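Local coordinates for DUF5012 domain-containing protein (PDB 5FQ8) that is a lipoprotein of unknown function from a gut Bacteroides, with a bacterial surface Ig-like domain followed by a C-terminal beta-sheet domain, at residues Q31-P36 and L67-Y72. Residues are numbered along the deposited sequence; the frame is centred on the assembly and turned at random.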
loop_
_atom_site.group_PDB
_atom_site.type_symbol
_atom_site.label_atom_id
_atom_site.label_comp_id
_atom_site.label_asym_id
_atom_site.label_seq_id
_atom_site.Cartn_x
_atom_site.Cartn_y
_atom_site.Cartn_z
ATOM N N GLN G 31 -41.464 -47.221 -47.592
ATOM C CA GLN G 31 -40.089 -46.803 -47.778
ATOM C C GLN G 31 -39.261 -47.272 -46.589
ATOM O O GLN G 31 -39.623 -46.980 -45.446
ATOM C CB GLN G 31 -40.005 -45.295 -47.933
ATOM C CG GLN G 31 -38.997 -44.843 -48.978
ATOM C CD GLN G 31 -39.388 -45.226 -50.400
ATOM O OE1 GLN G 31 -39.566 -46.403 -50.725
ATOM N NE2 GLN G 31 -39.517 -44.224 -51.259
ATOM N N PRO G 32 -38.174 -48.012 -46.807
ATOM C CA PRO G 32 -37.428 -48.576 -45.681
ATOM C C PRO G 32 -36.813 -47.494 -44.819
ATOM O O PRO G 32 -36.494 -46.401 -45.285
ATOM C CB PRO G 32 -36.349 -49.423 -46.358
ATOM C CG PRO G 32 -36.900 -49.734 -47.687
ATOM C CD PRO G 32 -37.687 -48.532 -48.092
ATOM N N PHE G 33 -36.655 -47.812 -43.542
ATOM C CA PHE G 33 -36.017 -46.916 -42.589
ATOM C C PHE G 33 -34.575 -47.343 -42.375
ATOM O O PHE G 33 -34.316 -48.442 -41.876
ATOM C CB PHE G 33 -36.751 -46.901 -41.254
ATOM C CG PHE G 33 -35.956 -46.268 -40.153
ATOM C CD1 PHE G 33 -35.840 -44.896 -40.068
ATOM C CD2 PHE G 33 -35.308 -47.044 -39.209
ATOM C CE1 PHE G 33 -35.109 -44.316 -39.059
ATOM C CE2 PHE G 33 -34.575 -46.461 -38.199
ATOM C CZ PHE G 33 -34.477 -45.097 -38.126
ATOM N N VAL G 34 -33.650 -46.461 -42.724
ATOM C CA VAL G 34 -32.226 -46.715 -42.591
ATOM C C VAL G 34 -31.715 -45.944 -41.389
ATOM O O VAL G 34 -31.907 -44.727 -41.299
ATOM C CB VAL G 34 -31.464 -46.306 -43.859
ATOM C CG1 VAL G 34 -30.003 -46.698 -43.731
ATOM C CG2 VAL G 34 -32.090 -46.945 -45.074
ATOM N N GLU G 35 -31.057 -46.645 -40.481
ATOM C CA GLU G 35 -30.523 -46.047 -39.270
ATOM C C GLU G 35 -29.523 -44.950 -39.610
ATOM O O GLU G 35 -28.455 -45.239 -40.153
ATOM C CB GLU G 35 -29.872 -47.130 -38.406
ATOM C CG GLU G 35 -29.137 -46.611 -37.190
ATOM C CD GLU G 35 -30.006 -45.760 -36.304
ATOM O OE1 GLU G 35 -31.124 -46.185 -35.971
ATOM O OE2 GLU G 35 -29.573 -44.657 -35.940
ATOM N N PRO G 36 -29.830 -43.688 -39.309
ATOM C CA PRO G 36 -28.887 -42.603 -39.625
ATOM C C PRO G 36 -27.538 -42.726 -38.943
ATOM O O PRO G 36 -26.534 -42.281 -39.511
ATOM C CB PRO G 36 -29.637 -41.353 -39.156
ATOM C CG PRO G 36 -31.064 -41.736 -39.184
ATOM C CD PRO G 36 -31.099 -43.173 -38.783
ATOM N N LEU G 67 -38.178 -44.074 -31.320
ATOM C CA LEU G 67 -37.042 -44.928 -31.010
ATOM C C LEU G 67 -36.205 -44.245 -29.947
ATOM O O LEU G 67 -35.913 -43.054 -30.058
ATOM C CB LEU G 67 -36.199 -45.191 -32.248
ATOM C CG LEU G 67 -36.882 -45.784 -33.470
ATOM C CD1 LEU G 67 -36.287 -45.176 -34.716
ATOM C CD2 LEU G 67 -36.695 -47.273 -33.488
ATOM N N VAL G 68 -35.832 -44.990 -28.914
ATOM C CA VAL G 68 -35.034 -44.459 -27.815
ATOM C C VAL G 68 -33.661 -45.108 -27.857
ATOM O O VAL G 68 -33.542 -46.335 -27.804
ATOM C CB VAL G 68 -35.718 -44.683 -26.461
ATOM C CG1 VAL G 68 -34.786 -44.288 -25.337
ATOM C CG2 VAL G 68 -36.967 -43.861 -26.392
ATOM N N TYR G 69 -32.631 -44.281 -27.967
ATOM C CA TYR G 69 -31.249 -44.729 -28.009
ATOM C C TYR G 69 -30.606 -44.490 -26.654
ATOM O O TYR G 69 -30.757 -43.411 -26.073
ATOM C CB TYR G 69 -30.462 -43.979 -29.082
ATOM C CG TYR G 69 -30.938 -44.155 -30.492
ATOM C CD1 TYR G 69 -32.017 -43.439 -30.974
ATOM C CD2 TYR G 69 -30.278 -45.001 -31.364
ATOM C CE1 TYR G 69 -32.438 -43.578 -32.268
ATOM C CE2 TYR G 69 -30.695 -45.141 -32.655
ATOM C CZ TYR G 69 -31.775 -44.430 -33.098
ATOM O OH TYR G 69 -32.188 -44.578 -34.389
ATOM N N ALA G 70 -29.875 -45.480 -26.160
ATOM C CA ALA G 70 -29.250 -45.325 -24.856
ATOM C C ALA G 70 -27.982 -46.157 -24.767
ATOM O O ALA G 70 -27.876 -47.235 -25.355
ATOM C CB ALA G 70 -30.213 -45.715 -23.732
ATOM N N ALA G 71 -27.030 -45.645 -24.016
ATOM C CA ALA G 71 -25.806 -46.357 -23.709
ATOM C C ALA G 71 -25.585 -46.262 -22.214
ATOM O O ALA G 71 -25.958 -45.271 -21.585
ATOM C CB ALA G 71 -24.612 -45.781 -24.456
ATOM N N TYR G 72 -24.979 -47.292 -21.643
ATOM C CA TYR G 72 -24.957 -47.426 -20.199
ATOM C C TYR G 72 -23.538 -47.492 -19.655
ATOM O O TYR G 72 -22.621 -48.008 -20.294
ATOM C CB TYR G 72 -25.737 -48.652 -19.760
ATOM C CG TYR G 72 -27.232 -48.528 -19.959
ATOM C CD1 TYR G 72 -28.013 -47.836 -19.045
ATOM C CD2 TYR G 72 -27.860 -49.105 -21.053
ATOM C CE1 TYR G 72 -29.371 -47.718 -19.214
ATOM C CE2 TYR G 72 -29.219 -48.989 -21.227
ATOM C CZ TYR G 72 -29.970 -48.292 -20.305
ATOM O OH TYR G 72 -31.327 -48.168 -20.464
#
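In the Ig-like beta-sandwich domain, the loop joining strand 24-27 to strand 38-42 is tied to strand 63-72 of the four-stranded sheet by two pairs of side chains, Glu35 with Tyr69 and Phe33 with Leu67. Leu67 and Tyr69 alternate with Val68 along the strand and so project from the same face, toward the loop. The two polar side chains approach from opposite directions: Tyr69 OH donates to Glu35 OE1 at 2.5 Å, and the acceptor lies in the plane of the phenol ring, at its edge. The carboxylate is turned 73° from that ring. Glu35 reaches the hydroxyl through a bend, with CG extended away from the backbone N (chi1 173°) and the chain then folding at chi2 (56°). Its other oxygen, OE2, accepts from the backbone N of Gly37 and forms a salt bridge with Arg83 of strand 78-87, so partners on both oxygens limit rotation of the group. A glutamine here would probably leave the Arg83 charge without its carboxylate mate and put an amide NH2 in place of one of the two acceptor oxygens. Tyrosine suits its buried place because the ring stacks on Phe81 while the hydroxyl still reaches a polar partner. Beside this bond Phe33 supplies the apolar half of the contact, its side chain also touching Leu27 and Val85. One face of that ring carries the backbone N of Glu35, 4.2 Å above the plane and displaced toward the rim. Leucine's branched end gives Phe33 a methyl to pack on: Leu67 CD1 approaches the ring obliquely, 3.9 Å from Phe33 CZ and 4.1 Å from Phe33 CE2.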